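Local structure of dihydrodipicolinate synthase (Bacillus clausii KSM-K16, 3E96) at residues B[264-269]-B[283-288]. The protein probably catalyses the condensation of pyruvate with aspartate semialdehyde to 4-hydroxy-tetrahydrodipicolinate, as a (beta/alpha)8-barrel lyase of the DapA family. Sequence-based numbering, arbitrary orientation.
Sequences IKEAME and NELSNE
The carboxylate of Glu266 is gripped at both oxygens: OE2 accepts a hydrogen bond from Leu285 N, 2.8 Å away, while OE1 forms a salt bridge with Lys290. In this TIM-barrel protein of the DapA family, the bond ties helix 262-270 to the loop that leads into helix 287-299. Glutamate suits the place because its chain, extended beyond CG, spans the gap from the helix to the loop. The N-H points almost straight at OE2 (179°), on its syn side but 31° out of the carboxylate plane. Lys290 also donates to Leu285 O, so one ammonium group serves both the carboxylate and the loop, and its charge would probably favour an ionised Glu266. An alanine here would remove both acceptor oxygens and is likely to leave Leu285 N without this partner and Lys290 without this counter-charge. Leucine suits the buried position next to it: CG, set anti to the carbonyl carbon (chi1 -67°), lies 3.6 Å from Glu266 CD, and CD1 lies 3.6 Å from Glu266 OE1, so the aliphatic side chain packs alongside the carboxylate and also meets Val262, Val263 and Val293. At the exposed margin, Glu284 touches the carboxylate through CB, 3.5 Å from Glu266 OE2.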
loop_
_atom_site.group_PDB
_atom_site.type_symbol
_atom_site.label_atom_id
_atom_site.label_comp_id
_atom_site.label_asym_id
_atom_site.label_seq_id
_atom_site.Cartn_x
_atom_site.Cartn_y
_atom_site.Cartn_z
ATOM N N ILE B 264 4.757 -8.047 -18.639
ATOM C CA ILE B 264 4.986 -9.488 -18.620
ATOM C C ILE B 264 3.815 -10.226 -19.281
ATOM O O ILE B 264 4.016 -11.106 -20.130
ATOM C CB ILE B 264 5.150 -10.013 -17.169
ATOM C CG1 ILE B 264 6.486 -9.541 -16.594
ATOM C CG2 ILE B 264 5.085 -11.537 -17.144
ATOM C CD1 ILE B 264 6.710 -9.946 -15.149
ATOM N N LYS B 265 2.595 -9.861 -18.899
ATOM C CA LYS B 265 1.412 -10.513 -19.451
ATOM C C LYS B 265 1.204 -10.308 -20.944
ATOM O O LYS B 265 0.834 -11.245 -21.656
ATOM C CB LYS B 265 0.159 -10.083 -18.679
ATOM C CG LYS B 265 0.092 -10.692 -17.274
ATOM C CD LYS B 265 -1.248 -10.454 -16.587
ATOM C CE LYS B 265 -1.300 -11.189 -15.248
ATOM N NZ LYS B 265 -2.527 -10.868 -14.451
ATOM N N GLU B 266 1.438 -9.098 -21.434
ATOM C CA GLU B 266 1.251 -8.865 -22.861
ATOM C C GLU B 266 2.391 -9.492 -23.659
ATOM O O GLU B 266 2.206 -9.885 -24.811
ATOM C CB GLU B 266 1.102 -7.370 -23.145
ATOM C CG GLU B 266 -0.206 -6.828 -22.576
ATOM C CD GLU B 266 -0.673 -5.542 -23.222
ATOM O OE1 GLU B 266 -0.265 -5.257 -24.371
ATOM O OE2 GLU B 266 -1.470 -4.822 -22.582
ATOM N N ALA B 267 3.561 -9.618 -23.039
ATOM C CA ALA B 267 4.698 -10.251 -23.701
ATOM C C ALA B 267 4.416 -11.756 -23.801
ATOM O O ALA B 267 4.652 -12.375 -24.847
ATOM C CB ALA B 267 5.976 -10.007 -22.907
ATOM N N MET B 268 3.911 -12.337 -22.711
ATOM C CA MET B 268 3.578 -13.766 -22.675
ATOM C C MET B 268 2.541 -14.088 -23.753
ATOM O O MET B 268 2.679 -15.077 -24.482
ATOM C CB MET B 268 3.012 -14.175 -21.297
ATOM C CG MET B 268 4.012 -14.136 -20.129
ATOM S SD MET B 268 3.302 -14.531 -18.496
ATOM C CE MET B 268 2.531 -13.054 -18.097
ATOM N N GLU B 269 1.504 -13.257 -23.853
ATOM C CA GLU B 269 0.454 -13.475 -24.847
ATOM C C GLU B 269 1.017 -13.426 -26.268
ATOM O O GLU B 269 0.605 -14.208 -27.135
ATOM C CB GLU B 269 -0.662 -12.436 -24.690
ATOM C CG GLU B 269 -1.593 -12.664 -23.489
ATOM C CD GLU B 269 -2.465 -13.905 -23.626
ATOM O OE1 GLU B 269 -2.819 -14.271 -24.770
ATOM O OE2 GLU B 269 -2.821 -14.505 -22.587
ATOM N N ASN B 283 -4.353 -1.318 -16.220
ATOM C CA ASN B 283 -5.078 -1.780 -17.399
ATOM C C ASN B 283 -4.086 -2.142 -18.500
ATOM O O ASN B 283 -2.891 -2.287 -18.232
ATOM C CB ASN B 283 -6.106 -0.727 -17.856
ATOM C CG ASN B 283 -5.470 0.537 -18.405
ATOM O OD1 ASN B 283 -4.386 0.942 -17.989
ATOM N ND2 ASN B 283 -6.167 1.181 -19.337
ATOM N N GLU B 284 -4.561 -2.298 -19.732
ATOM C CA GLU B 284 -3.666 -2.702 -20.816
ATOM C C GLU B 284 -2.664 -1.658 -21.285
ATOM O O GLU B 284 -2.799 -0.469 -20.999
ATOM C CB GLU B 284 -4.480 -3.213 -22.014
ATOM C CG GLU B 284 -5.293 -2.161 -22.760
ATOM C CD GLU B 284 -6.421 -1.569 -21.932
ATOM O OE1 GLU B 284 -7.067 -2.315 -21.161
ATOM O OE2 GLU B 284 -6.676 -0.353 -22.064
ATOM N N LEU B 285 -1.646 -2.118 -22.009
ATOM C CA LEU B 285 -0.606 -1.237 -22.525
ATOM C C LEU B 285 -1.126 -0.336 -23.634
ATOM O O LEU B 285 -2.077 -0.682 -24.335
ATOM C CB LEU B 285 0.572 -2.056 -23.076
ATOM C CG LEU B 285 1.423 -2.873 -22.100
ATOM C CD1 LEU B 285 2.512 -3.616 -22.869
ATOM C CD2 LEU B 285 2.048 -1.943 -21.068
ATOM N N SER B 286 -0.495 0.824 -23.783
ATOM C CA SER B 286 -0.857 1.761 -24.841
ATOM C C SER B 286 -0.303 1.151 -26.125
ATOM O O SER B 286 0.468 0.189 -26.072
ATOM C CB SER B 286 -0.185 3.111 -24.605
ATOM O OG SER B 286 1.228 2.966 -24.629
ATOM N N ASN B 287 -0.682 1.701 -27.273
ATOM C CA ASN B 287 -0.180 1.179 -28.538
ATOM C C ASN B 287 1.332 1.372 -28.575
ATOM O O ASN B 287 2.069 0.514 -29.061
ATOM C CB ASN B 287 -0.832 1.900 -29.722
ATOM C CG ASN B 287 -2.332 1.680 -29.784
ATOM O OD1 ASN B 287 -2.812 0.556 -29.634
ATOM N ND2 ASN B 287 -3.080 2.754 -30.015
ATOM N N GLU B 288 1.790 2.500 -28.040
ATOM C CA GLU B 288 3.215 2.795 -28.000
ATOM C C GLU B 288 3.982 1.700 -27.268
ATOM O O GLU B 288 4.979 1.190 -27.772
ATOM C CB GLU B 288 3.468 4.129 -27.295
ATOM C CG GLU B 288 4.947 4.456 -27.133
ATOM C CD GLU B 288 5.191 5.669 -26.251
ATOM O OE1 GLU B 288 6.371 6.041 -26.072
ATOM O OE2 GLU B 288 4.209 6.246 -25.736
#